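Side-chain contacts in Non-ribosomal peptide synthetase (PDB 6VTJ), which probably carries a thioester-bound peptide on the phosphopantetheine arm of its thiolation domain and releases it reductively through an NAD(P)H-dependent, Rossmann-type reductase domain: residues Leu93-Asp96 with Ile97-Tyr101; Glu276-Glu279 with Arg280-Tyr283; Ala472-Glu475 with Tyr476-Leu480. All coordinates share one frame; numbering follows the deposited sequence.

Interaction 1 (Leu93-Asp96 with Ile97-Tyr101); sequences LTDD and IIKNY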
ATOM      1  N   LEU A  93      -2.427  17.756 -13.214  1.00 45.44           N
ATOM      2  CA  LEU A  93      -3.817  18.078 -12.883  1.00 46.60           C
ATOM      3  C   LEU A  93      -4.198  17.616 -11.473  1.00 45.37           C
ATOM      4  O   LEU A  93      -5.119  18.159 -10.855  1.00 43.48           O
ATOM      5  CB  LEU A  93      -4.759  17.449 -13.910  1.00 49.20           C
ATOM      6  CG  LEU A  93      -6.150  18.070 -14.080  1.00 48.27           C
ATOM      7  CD1 LEU A  93      -6.496  18.135 -15.534  1.00 44.30           C
ATOM      8  CD2 LEU A  93      -7.196  17.246 -13.377  1.00 46.94           C
ATOM      9  N   THR A  94      -3.487  16.604 -10.969  1.00 41.12           N
ATOM     10  CA  THR A  94      -3.733  16.133  -9.608  1.00 44.42           C
ATOM     11  C   THR A  94      -3.369  17.203  -8.583  1.00 40.77           C
ATOM     12  O   THR A  94      -4.042  17.344  -7.562  1.00 44.55           O
ATOM     13  CB  THR A  94      -2.944  14.846  -9.335  1.00 45.57           C
ATOM     14  OG1 THR A  94      -1.542  15.120  -9.457  1.00 48.81           O
ATOM     15  CG2 THR A  94      -3.308  13.765 -10.330  1.00 46.13           C
ATOM     16  N   ASP A  95      -2.299  17.959  -8.827  1.00 37.46           N
ATOM     17  CA  ASP A  95      -1.918  18.991  -7.873  1.00 41.45           C
ATOM     18  C   ASP A  95      -3.009  20.052  -7.749  1.00 37.48           C
ATOM     19  O   ASP A  95      -3.324  20.510  -6.644  1.00 38.05           O
ATOM     20  CB  ASP A  95      -0.584  19.603  -8.294  1.00 42.33           C
ATOM     21  CG  ASP A  95       0.064  20.410  -7.189  1.00 53.18           C
ATOM     22  OD1 ASP A  95       0.414  19.820  -6.134  1.00 58.57           O
ATOM     23  OD2 ASP A  95       0.228  21.640  -7.383  1.00 55.72           O
ATOM     24  N   ASP A  96      -3.627  20.420  -8.871  1.00 39.91           N
ATOM     25  CA  ASP A  96      -4.734  21.369  -8.835  1.00 39.37           C
ATOM     26  C   ASP A  96      -5.938  20.787  -8.109  1.00 37.21           C
ATOM     27  O   ASP A  96      -6.594  21.477  -7.322  1.00 37.31           O
ATOM     28  CB  ASP A  96      -5.117  21.774 -10.260  1.00 40.60           C
ATOM     29  CG  ASP A  96      -4.058  22.631 -10.927  1.00 44.38           C
ATOM     30  OD1 ASP A  96      -3.472  23.514 -10.260  1.00 47.40           O
ATOM     31  OD2 ASP A  96      -3.810  22.423 -12.129  1.00 51.46           O
ATOM     32  N   ILE A  97      -6.267  19.525  -8.384  1.00 34.20           N
ATOM     33  CA  ILE A  97      -7.338  18.864  -7.643  1.00 41.02           C
ATOM     34  C   ILE A  97      -7.053  18.908  -6.142  1.00 35.47           C
ATOM     35  O   ILE A  97      -7.949  19.176  -5.334  1.00 35.58           O
ATOM     36  CB  ILE A  97      -7.531  17.424  -8.165  1.00 35.15           C
ATOM     37  CG1 ILE A  97      -8.068  17.475  -9.594  1.00 34.61           C
ATOM     38  CG2 ILE A  97      -8.512  16.663  -7.311  1.00 31.76           C
ATOM     39  CD1 ILE A  97      -8.012  16.151 -10.306  1.00 35.68           C
ATOM     40  N   ILE A  98      -5.791  18.709  -5.753  1.00 38.19           N
ATOM     41  CA  ILE A  98      -5.439  18.673  -4.338  1.00 36.23           C
ATOM     42  C   ILE A  98      -5.605  20.052  -3.710  1.00 39.46           C
ATOM     43  O   ILE A  98      -6.223  20.199  -2.646  1.00 36.86           O
ATOM     44  CB  ILE A  98      -4.006  18.143  -4.168  1.00 37.49           C
ATOM     45  CG1 ILE A  98      -3.989  16.620  -4.307  1.00 33.84           C
ATOM     46  CG2 ILE A  98      -3.429  18.564  -2.832  1.00 34.67           C
ATOM     47  CD1 ILE A  98      -2.663  16.097  -4.806  1.00 38.48           C
ATOM     48  N   LYS A  99      -5.075  21.088  -4.371  1.00 40.11           N
ATOM     49  CA  LYS A  99      -5.039  22.422  -3.783  1.00 39.36           C
ATOM     50  C   LYS A  99      -6.337  23.205  -3.960  1.00 39.67           C
ATOM     51  O   LYS A  99      -6.571  24.159  -3.210  1.00 41.64           O
ATOM     52  CB  LYS A  99      -3.873  23.219  -4.371  1.00 37.00           C
ATOM     53  CG  LYS A  99      -2.507  22.696  -3.962  1.00 41.17           C
ATOM     54  CD  LYS A  99      -1.413  23.388  -4.750  1.00 43.64           C
ATOM     55  CE  LYS A  99      -0.026  22.986  -4.269  1.00 50.54           C
ATOM     56  NZ  LYS A  99       1.006  23.190  -5.337  1.00 51.56           N
ATOM     57  N   ASN A 100      -7.190  22.833  -4.915  1.00 38.49           N
ATOM     58  CA  ASN A 100      -8.417  23.589  -5.177  1.00 39.58           C
ATOM     59  C   ASN A 100      -9.528  23.034  -4.292  1.00 38.84           C
ATOM     60  O   ASN A 100     -10.439  22.332  -4.734  1.00 37.34           O
ATOM     61  CB  ASN A 100      -8.795  23.527  -6.650  1.00 39.97           C
ATOM     62  CG  ASN A 100     -10.121  24.195  -6.930  1.00 41.45           C
ATOM     63  OD1 ASN A 100     -10.361  25.330  -6.495  1.00 42.42           O
ATOM     64  ND2 ASN A 100     -11.007  23.488  -7.636  1.00 36.84           N
ATOM     65  N   TYR A 101      -9.451  23.374  -3.011  1.00 39.47           N
ATOM     66  CA  TYR A 101     -10.321  22.752  -2.025  1.00 38.03           C
ATOM     67  C   TYR A 101     -10.252  23.567  -0.752  1.00 35.51           C
ATOM     68  O   TYR A 101      -9.191  24.091  -0.395  1.00 38.09           O
ATOM     69  CB  TYR A 101      -9.903  21.296  -1.754  1.00 37.31           C
ATOM     70  CG  TYR A 101     -10.993  20.426  -1.150  1.00 37.50           C
ATOM     71  CD1 TYR A 101     -11.883  19.728  -1.959  1.00 37.11           C
ATOM     72  CD2 TYR A 101     -11.114  20.289   0.219  1.00 34.51           C
ATOM     73  CE1 TYR A 101     -12.869  18.924  -1.414  1.00 39.42           C
ATOM     74  CE2 TYR A 101     -12.106  19.489   0.778  1.00 36.85           C
ATOM     75  CZ  TYR A 101     -12.979  18.813  -0.044  1.00 35.31           C
ATOM     76  OH  TYR A 101     -13.961  18.024   0.503  1.00 39.19           O
TER
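Leu93 meets Ile97 one helical turn on, through both backbone and side chain. Ile97 N donates to Leu93 O at 3.0 Å with an N-H...O angle of 167°. Beside that bond the Leu93 side chain swings CG away from its own backbone N (chi1 -157°), which carries methyl CD2 to within 3.4 Å of Ile97 CD1; the methyls touch, though so short a distance is doubtful, and the side chains lie obliquely to each other. Thr94 takes part through its carbonyl: Ile98 N donates to Thr94 O at 2.9 Å, while CG1 and CD1 of Ile98 lie against the same oxygen. Asp95 pairs with Lys99 twice. Lys99 N reaches Asp95 O at 2.9 Å, and the ammonium NZ of Lys99 forms a salt bridge with Asp95 OD2 at 2.7 Å, using the syn lone pair of that oxygen. The lysine chain is extended beyond CG: CB and CG run past Asp95 O, CD and CE come alongside the carboxylate, and NZ closes on OD2. Asp96 accepts from the last turn, Asn100 N lying 2.8 Å from Asp96 O; Asn100 is the first residue to leave helical geometry and centres an inverse gamma turn. Outward, Ile98 packs on Cys294 and Phe297 of helix 291-308, Ile97 on Leu298 and Thr94 on Cys294, and Ile97 O accepts from Arg301. The chemistry is therefore divided: Ile97 and Ile98, with Thr94, seat the helix on the protein, whereas the i to i+4 ion pair of Asp95 and Lys99 ties successive turns together at the surface.

Interaction 2 (Glu276-Glu279 with Arg280-Tyr283); sequences EYDE and RTLY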
ATOM      1  N   GLU A 276       1.727  19.140  13.128  1.00 45.64           N
ATOM      2  CA  GLU A 276       1.807  17.811  13.714  1.00 45.31           C
ATOM      3  C   GLU A 276       1.363  16.792  12.678  1.00 40.92           C
ATOM      4  O   GLU A 276       0.671  17.116  11.713  1.00 38.39           O
ATOM      5  CB  GLU A 276       0.928  17.701  14.963  1.00 42.80           C
ATOM      6  CG  GLU A 276       1.536  18.325  16.197  1.00 52.63           C
ATOM      7  CD  GLU A 276       0.501  18.964  17.096  1.00 62.75           C
ATOM      8  OE1 GLU A 276      -0.126  19.964  16.673  1.00 66.81           O
ATOM      9  OE2 GLU A 276       0.307  18.461  18.226  1.00 67.27           O
ATOM     10  N   TYR A 277       1.768  15.546  12.888  1.00 36.63           N
ATOM     11  CA  TYR A 277       1.516  14.483  11.923  1.00 36.04           C
ATOM     12  C   TYR A 277       0.888  13.327  12.695  1.00 36.72           C
ATOM     13  O   TYR A 277       1.563  12.357  13.065  1.00 32.54           O
ATOM     14  CB  TYR A 277       2.801  14.101  11.211  1.00 34.54           C
ATOM     15  CG  TYR A 277       3.684  15.297  10.954  1.00 36.45           C
ATOM     16  CD1 TYR A 277       3.442  16.146   9.874  1.00 35.59           C
ATOM     17  CD2 TYR A 277       4.738  15.605  11.815  1.00 39.36           C
ATOM     18  CE1 TYR A 277       4.242  17.257   9.644  1.00 39.71           C
ATOM     19  CE2 TYR A 277       5.546  16.701  11.592  1.00 40.28           C
ATOM     20  CZ  TYR A 277       5.302  17.524  10.499  1.00 40.92           C
ATOM     21  OH  TYR A 277       6.106  18.625  10.276  1.00 41.74           O
ATOM     22  N   ASP A 278      -0.416  13.440  12.932  1.00 30.24           N
ATOM     23  CA  ASP A 278      -1.125  12.506  13.783  1.00 31.30           C
ATOM     24  C   ASP A 278      -2.497  12.234  13.179  1.00 28.42           C
ATOM     25  O   ASP A 278      -2.782  12.614  12.038  1.00 29.84           O
ATOM     26  CB  ASP A 278      -1.211  13.047  15.214  1.00 32.28           C
ATOM     27  CG  ASP A 278      -1.993  14.348  15.310  1.00 31.92           C
ATOM     28  OD1 ASP A 278      -2.727  14.717  14.367  1.00 33.89           O
ATOM     29  OD2 ASP A 278      -1.897  15.003  16.362  1.00 42.47           O
ATOM     30  N   GLU A 279      -3.347  11.575  13.973  1.00 26.89           N
ATOM     31  CA  GLU A 279      -4.697  11.155  13.597  1.00 29.60           C
ATOM     32  C   GLU A 279      -5.662  12.328  13.399  1.00 33.12           C
ATOM     33  O   GLU A 279      -6.827  12.106  13.030  1.00 26.09           O
ATOM     34  CB  GLU A 279      -5.241  10.193  14.658  1.00 27.20           C
ATOM     35  CG  GLU A 279      -4.489   8.850  14.744  1.00 25.23           C
ATOM     36  CD  GLU A 279      -3.385   8.800  15.829  1.00 29.78           C
ATOM     37  OE1 GLU A 279      -2.815   9.849  16.198  1.00 29.60           O
ATOM     38  OE2 GLU A 279      -3.045   7.687  16.292  1.00 29.19           O
ATOM     39  N   ARG A 280      -5.211  13.562  13.626  1.00 31.09           N
ATOM     40  CA  ARG A 280      -6.004  14.752  13.346  1.00 33.98           C
ATOM     41  C   ARG A 280      -5.468  15.535  12.149  1.00 31.79           C
ATOM     42  O   ARG A 280      -5.847  16.692  11.948  1.00 32.88           O
ATOM     43  CB  ARG A 280      -6.074  15.629  14.599  1.00 30.77           C
ATOM     44  CG  ARG A 280      -6.936  14.981  15.704  1.00 30.74           C
ATOM     45  CD  ARG A 280      -6.996  15.843  16.976  1.00 31.32           C
ATOM     46  NE  ARG A 280      -5.689  15.916  17.617  1.00 35.62           N
ATOM     47  CZ  ARG A 280      -5.237  15.008  18.481  1.00 38.43           C
ATOM     48  NH1 ARG A 280      -5.999  13.969  18.821  1.00 34.02           N
ATOM     49  NH2 ARG A 280      -4.025  15.138  19.005  1.00 40.24           N
ATOM     50  N   THR A 281      -4.619  14.914  11.333  1.00 30.54           N
ATOM     51  CA  THR A 281      -3.976  15.567  10.205  1.00 31.33           C
ATOM     52  C   THR A 281      -4.464  14.967   8.890  1.00 31.46           C
ATOM     53  O   THR A 281      -4.463  13.742   8.717  1.00 28.85           O
ATOM     54  CB  THR A 281      -2.451  15.423  10.302  1.00 35.16           C
ATOM     55  OG1 THR A 281      -1.997  15.831  11.603  1.00 29.09           O
ATOM     56  CG2 THR A 281      -1.775  16.266   9.240  1.00 29.03           C
ATOM     57  N   LEU A 282      -4.857  15.828   7.949  1.00 31.55           N
ATOM     58  CA  LEU A 282      -5.051  15.367   6.580  1.00 31.94           C
ATOM     59  C   LEU A 282      -4.094  16.100   5.654  1.00 33.59           C
ATOM     60  O   LEU A 282      -3.071  15.541   5.259  1.00 35.50           O
ATOM     61  CB  LEU A 282      -6.498  15.551   6.114  1.00 34.82           C
ATOM     62  CG  LEU A 282      -6.840  15.212   4.654  1.00 30.49           C
ATOM     63  CD1 LEU A 282      -6.518  13.803   4.304  1.00 26.30           C
ATOM     64  CD2 LEU A 282      -8.302  15.450   4.424  1.00 34.13           C
ATOM     65  N   TYR A 283      -4.397  17.352   5.320  1.00 36.89           N
ATOM     66  CA  TYR A 283      -3.660  18.090   4.306  1.00 32.41           C
ATOM     67  C   TYR A 283      -2.822  19.198   4.925  1.00 30.52           C
ATOM     68  O   TYR A 283      -3.345  20.040   5.661  1.00 33.88           O
ATOM     69  CB  TYR A 283      -4.616  18.697   3.287  1.00 34.40           C
ATOM     70  CG  TYR A 283      -3.891  19.373   2.156  1.00 29.33           C
ATOM     71  CD1 TYR A 283      -3.041  18.649   1.346  1.00 34.53           C
ATOM     72  CD2 TYR A 283      -4.042  20.737   1.908  1.00 36.82           C
ATOM     73  CE1 TYR A 283      -2.370  19.238   0.297  1.00 36.02           C
ATOM     74  CE2 TYR A 283      -3.368  21.353   0.842  1.00 36.64           C
ATOM     75  CZ  TYR A 283      -2.533  20.589   0.040  1.00 37.81           C
ATOM     76  OH  TYR A 283      -1.833  21.142  -1.019  1.00 41.07           O
TER
HETATM   77  O   HOH W   1      -2.784  17.411  16.596  1.00 42.89           O
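This is a local turn contact, a type I beta turn from Asp278 to Thr281 organised by an aspartate side chain, in the loop between strand 252-258 and helix 291-308 of the reductase region. The turn is closed by Thr281 N donating to Asp278 O at 3.0 Å. Asp278 CG sits between its backbone N and carbonyl carbon (chi1 63°), which turns the carboxylate back over the turn. There OD1 accepts from Arg280 N at 2.8 Å, the donor approaching from above the carboxylate plane. Thr281 OG1 lies 3.1 Å from the same Asp278 OD1 and 3.0 Å from Glu276 O. The carboxylate carbon CG of Asp278 lies over one face of the Arg280 guanidinium; Asp278 OD2 is 3.4 Å from Arg280 NH2, well out of the guanidinium plane with no N-H aimed at it, so this salt bridge rests on charge alone. A water 2.6 Å from Asp278 OD2 makes a weak link to Arg280 NE. With an alanine here instead of Asp278, Arg280 N would probably lose its acceptor and the guanidinium its nearby negative charge. Farther out, Arg280 NH1 bonds to Gln457 and the Asn113 carbonyl, and Glu279 OE2 to Thr458, fastening the loop to other parts of the chain. The bond from Arg280 N to Asp278 OD1, a side-chain oxygen two residues back, makes an Asx turn, here combined with the type I beta turn.

Interaction 3 (Ala472-Glu475 with Tyr476-Leu480); sequences ADEE and YLKRL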
ATOM      1  N   ALA A 472       7.350  -8.025  17.043  1.00 31.08           N
ATOM      2  CA  ALA A 472       7.979  -8.742  15.935  1.00 30.34           C
ATOM      3  C   ALA A 472       9.368  -9.192  16.385  1.00 28.66           C
ATOM      4  O   ALA A 472      10.398  -8.679  15.944  1.00 31.93           O
ATOM      5  CB  ALA A 472       8.050  -7.872  14.686  1.00 27.14           C
ATOM      6  N   ASP A 473       9.378 -10.150  17.319  1.00 29.76           N
ATOM      7  CA  ASP A 473      10.622 -10.702  17.840  1.00 31.12           C
ATOM      8  C   ASP A 473      11.256 -11.684  16.845  1.00 31.81           C
ATOM      9  O   ASP A 473      10.705 -11.986  15.772  1.00 26.37           O
ATOM     10  CB  ASP A 473      10.390 -11.377  19.191  1.00 32.06           C
ATOM     11  CG  ASP A 473       9.272 -12.409  19.156  1.00 32.39           C
ATOM     12  OD1 ASP A 473       8.933 -12.913  18.066  1.00 37.89           O
ATOM     13  OD2 ASP A 473       8.710 -12.702  20.223  1.00 36.32           O
ATOM     14  N   GLU A 474      12.426 -12.208  17.237  1.00 33.01           N
ATOM     15  CA  GLU A 474      13.190 -13.097  16.361  1.00 34.48           C
ATOM     16  C   GLU A 474      12.370 -14.312  15.942  1.00 32.06           C
ATOM     17  O   GLU A 474      12.347 -14.676  14.755  1.00 35.66           O
ATOM     18  CB  GLU A 474      14.496 -13.545  17.037  1.00 35.12           C
ATOM     19  CG  GLU A 474      15.422 -14.256  16.033  1.00 40.44           C
ATOM     20  CD  GLU A 474      16.850 -14.506  16.526  1.00 50.13           C
ATOM     21  OE1 GLU A 474      17.082 -15.491  17.267  1.00 47.12           O
ATOM     22  OE2 GLU A 474      17.747 -13.726  16.134  1.00 51.22           O
ATOM     23  N   GLU A 475      11.659 -14.924  16.892  1.00 32.64           N
ATOM     24  CA  GLU A 475      10.813 -16.068  16.565  1.00 35.84           C
ATOM     25  C   GLU A 475       9.801 -15.701  15.486  1.00 32.32           C
ATOM     26  O   GLU A 475       9.638 -16.428  14.497  1.00 29.76           O
ATOM     27  CB  GLU A 475      10.115 -16.594  17.827  1.00 35.03           C
ATOM     28  CG  GLU A 475      11.089 -17.070  18.939  1.00 42.93           C
ATOM     29  CD  GLU A 475      11.195 -16.089  20.127  1.00 50.79           C
ATOM     30  OE1 GLU A 475      10.873 -16.505  21.270  1.00 61.03           O
ATOM     31  OE2 GLU A 475      11.596 -14.904  19.921  1.00 47.63           O
ATOM     32  N   TYR A 476       9.120 -14.559  15.645  1.00 31.12           N
ATOM     33  CA  TYR A 476       8.174 -14.173  14.608  1.00 28.72           C
ATOM     34  C   TYR A 476       8.894 -14.007  13.282  1.00 27.40           C
ATOM     35  O   TYR A 476       8.457 -14.546  12.251  1.00 26.01           O
ATOM     36  CB  TYR A 476       7.434 -12.892  14.986  1.00 27.47           C
ATOM     37  CG  TYR A 476       6.784 -12.254  13.801  1.00 25.00           C
ATOM     38  CD1 TYR A 476       5.658 -12.821  13.221  1.00 26.55           C
ATOM     39  CD2 TYR A 476       7.311 -11.100  13.235  1.00 26.62           C
ATOM     40  CE1 TYR A 476       5.066 -12.245  12.136  1.00 25.00           C
ATOM     41  CE2 TYR A 476       6.718 -10.507  12.152  1.00 23.84           C
ATOM     42  CZ  TYR A 476       5.602 -11.085  11.603  1.00 26.02           C
ATOM     43  OH  TYR A 476       5.013 -10.496  10.511  1.00 23.37           O
ATOM     44  N   LEU A 477      10.045 -13.319  13.303  1.00 25.11           N
ATOM     45  CA  LEU A 477      10.780 -13.116  12.060  1.00 27.20           C
ATOM     46  C   LEU A 477      11.201 -14.456  11.472  1.00 27.77           C
ATOM     47  O   LEU A 477      11.141 -14.652  10.251  1.00 29.48           O
ATOM     48  CB  LEU A 477      11.981 -12.188  12.288  1.00 24.69           C
ATOM     49  CG  LEU A 477      11.643 -10.716  12.591  1.00 29.28           C
ATOM     50  CD1 LEU A 477      12.907  -9.905  12.889  1.00 25.19           C
ATOM     51  CD2 LEU A 477      10.828 -10.053  11.450  1.00 24.62           C
ATOM     52  N   LYS A 478      11.547 -15.427  12.326  1.00 31.44           N
ATOM     53  CA  LYS A 478      11.923 -16.724  11.767  1.00 31.27           C
ATOM     54  C   LYS A 478      10.723 -17.393  11.118  1.00 34.50           C
ATOM     55  O   LYS A 478      10.830 -17.920   9.997  1.00 33.54           O
ATOM     56  CB  LYS A 478      12.540 -17.621  12.837  1.00 33.45           C
ATOM     57  CG  LYS A 478      13.933 -17.198  13.233  1.00 36.19           C
ATOM     58  CD  LYS A 478      14.459 -18.028  14.391  1.00 38.91           C
ATOM     59  CE  LYS A 478      15.799 -17.497  14.852  1.00 44.87           C
ATOM     60  NZ  LYS A 478      16.210 -18.054  16.179  1.00 54.21           N
ATOM     61  N   ARG A 479       9.558 -17.336  11.783  1.00 31.74           N
ATOM     62  CA  ARG A 479       8.338 -17.834  11.157  1.00 29.96           C
ATOM     63  C   ARG A 479       8.173 -17.200   9.789  1.00 31.03           C
ATOM     64  O   ARG A 479       7.974 -17.895   8.781  1.00 30.85           O
ATOM     65  CB  ARG A 479       7.109 -17.551  12.035  1.00 33.82           C
ATOM     66  CG  ARG A 479       7.066 -18.333  13.353  1.00 31.56           C
ATOM     67  CD  ARG A 479       5.654 -18.449  13.902  1.00 30.80           C
ATOM     68  NE  ARG A 479       5.162 -17.194  14.468  1.00 34.96           N
ATOM     69  CZ  ARG A 479       5.618 -16.646  15.593  1.00 31.53           C
ATOM     70  NH1 ARG A 479       6.579 -17.241  16.290  1.00 32.86           N
ATOM     71  NH2 ARG A 479       5.107 -15.502  16.032  1.00 29.01           N
ATOM     72  N   LEU A 480       8.367 -15.879   9.729  1.00 29.01           N
ATOM     73  CA  LEU A 480       8.149 -15.158   8.481  1.00 24.88           C
ATOM     74  C   LEU A 480       9.127 -15.647   7.425  1.00 29.22           C
ATOM     75  O   LEU A 480       8.734 -16.034   6.309  1.00 28.56           O
ATOM     76  CB  LEU A 480       8.307 -13.654   8.729  1.00 28.29           C
ATOM     77  CG  LEU A 480       8.067 -12.661   7.592  1.00 28.83           C
ATOM     78  CD1 LEU A 480       7.635 -11.338   8.162  1.00 26.40           C
ATOM     79  CD2 LEU A 480       9.336 -12.492   6.745  1.00 26.14           C
TER
HETATM   80  O   HOH W   2       6.772 -14.647  18.332  1.00 29.47           O
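Asp473 is the N-cap of helix 474-485: its OD1 accepts from Tyr476 N at 2.9 Å with an N-H...O angle of 162°. A chi1 of 53° folds the carboxylate back toward the helix start, where it meets this first-turn N-H nearly end-on. The backbone carbonyl of Asp473 begins the regular bonding, taking Leu477 N at 2.9 Å, and the next two carbonyls, of Glu474 and Glu475, accept from Lys478 N and Arg479 N in turn. On one flank Glu474 and Lys478, both extended beyond CG, cross at an angle; NZ of Lys478 reaches OE1 of Glu474 at 2.9 Å in a salt bridge, coming from above the carboxylate plane. On another flank CB of Ala472 lies 3.6 Å from CD2 of the Tyr476 ring, an apolar contact just ahead of the cap.

The second shell centres on Arg479. Its chain bends at chi3 (-74°), bringing the guanidinium back along the first turn so that one face lies over Tyr476 CA, offset toward the rim, and NH2 comes to the edge of the Tyr476 ring. A water in the guanidinium plane donates to Asp473 OD1 at 2.8 Å and accepts from Arg479 NH2 at 3.0 Å, so the capping oxygen is gripped twice. Arg479 NE is in turn fixed by the Tyr325 carbonyl, with a cation-pi contact to that ring, and Tyr476 OH by Ser323 O. The buried side of the helix start rests on strand 360-365, with Ala472, Leu477 and Leu480 against Met363 and Tyr476 against Gln365.

How the interactions relate
The three contacts follow one another along the chain, each closing before the next opens. Interactions 1 and 2 have centres 19 Å apart and touch: Tyr283, two residues past the turn, packs CE1 3.4 Å from Ile98 CG2 and also meets Lys99. Both lean on helix 291-308, which follows strand 252-258 and precedes strand 313-322 of the Rossmann-type sheet; the 276-283 loop reaches that sheet through Thr281 O and Arg317 of strand 313-322. Interaction 3 stands apart, its centre 32 Å from that of interaction 2 and 43 Å from that of interaction 1, on the other side of the chain's centre from the latter. Its helix packs instead on strand 360-365 of the same sheet.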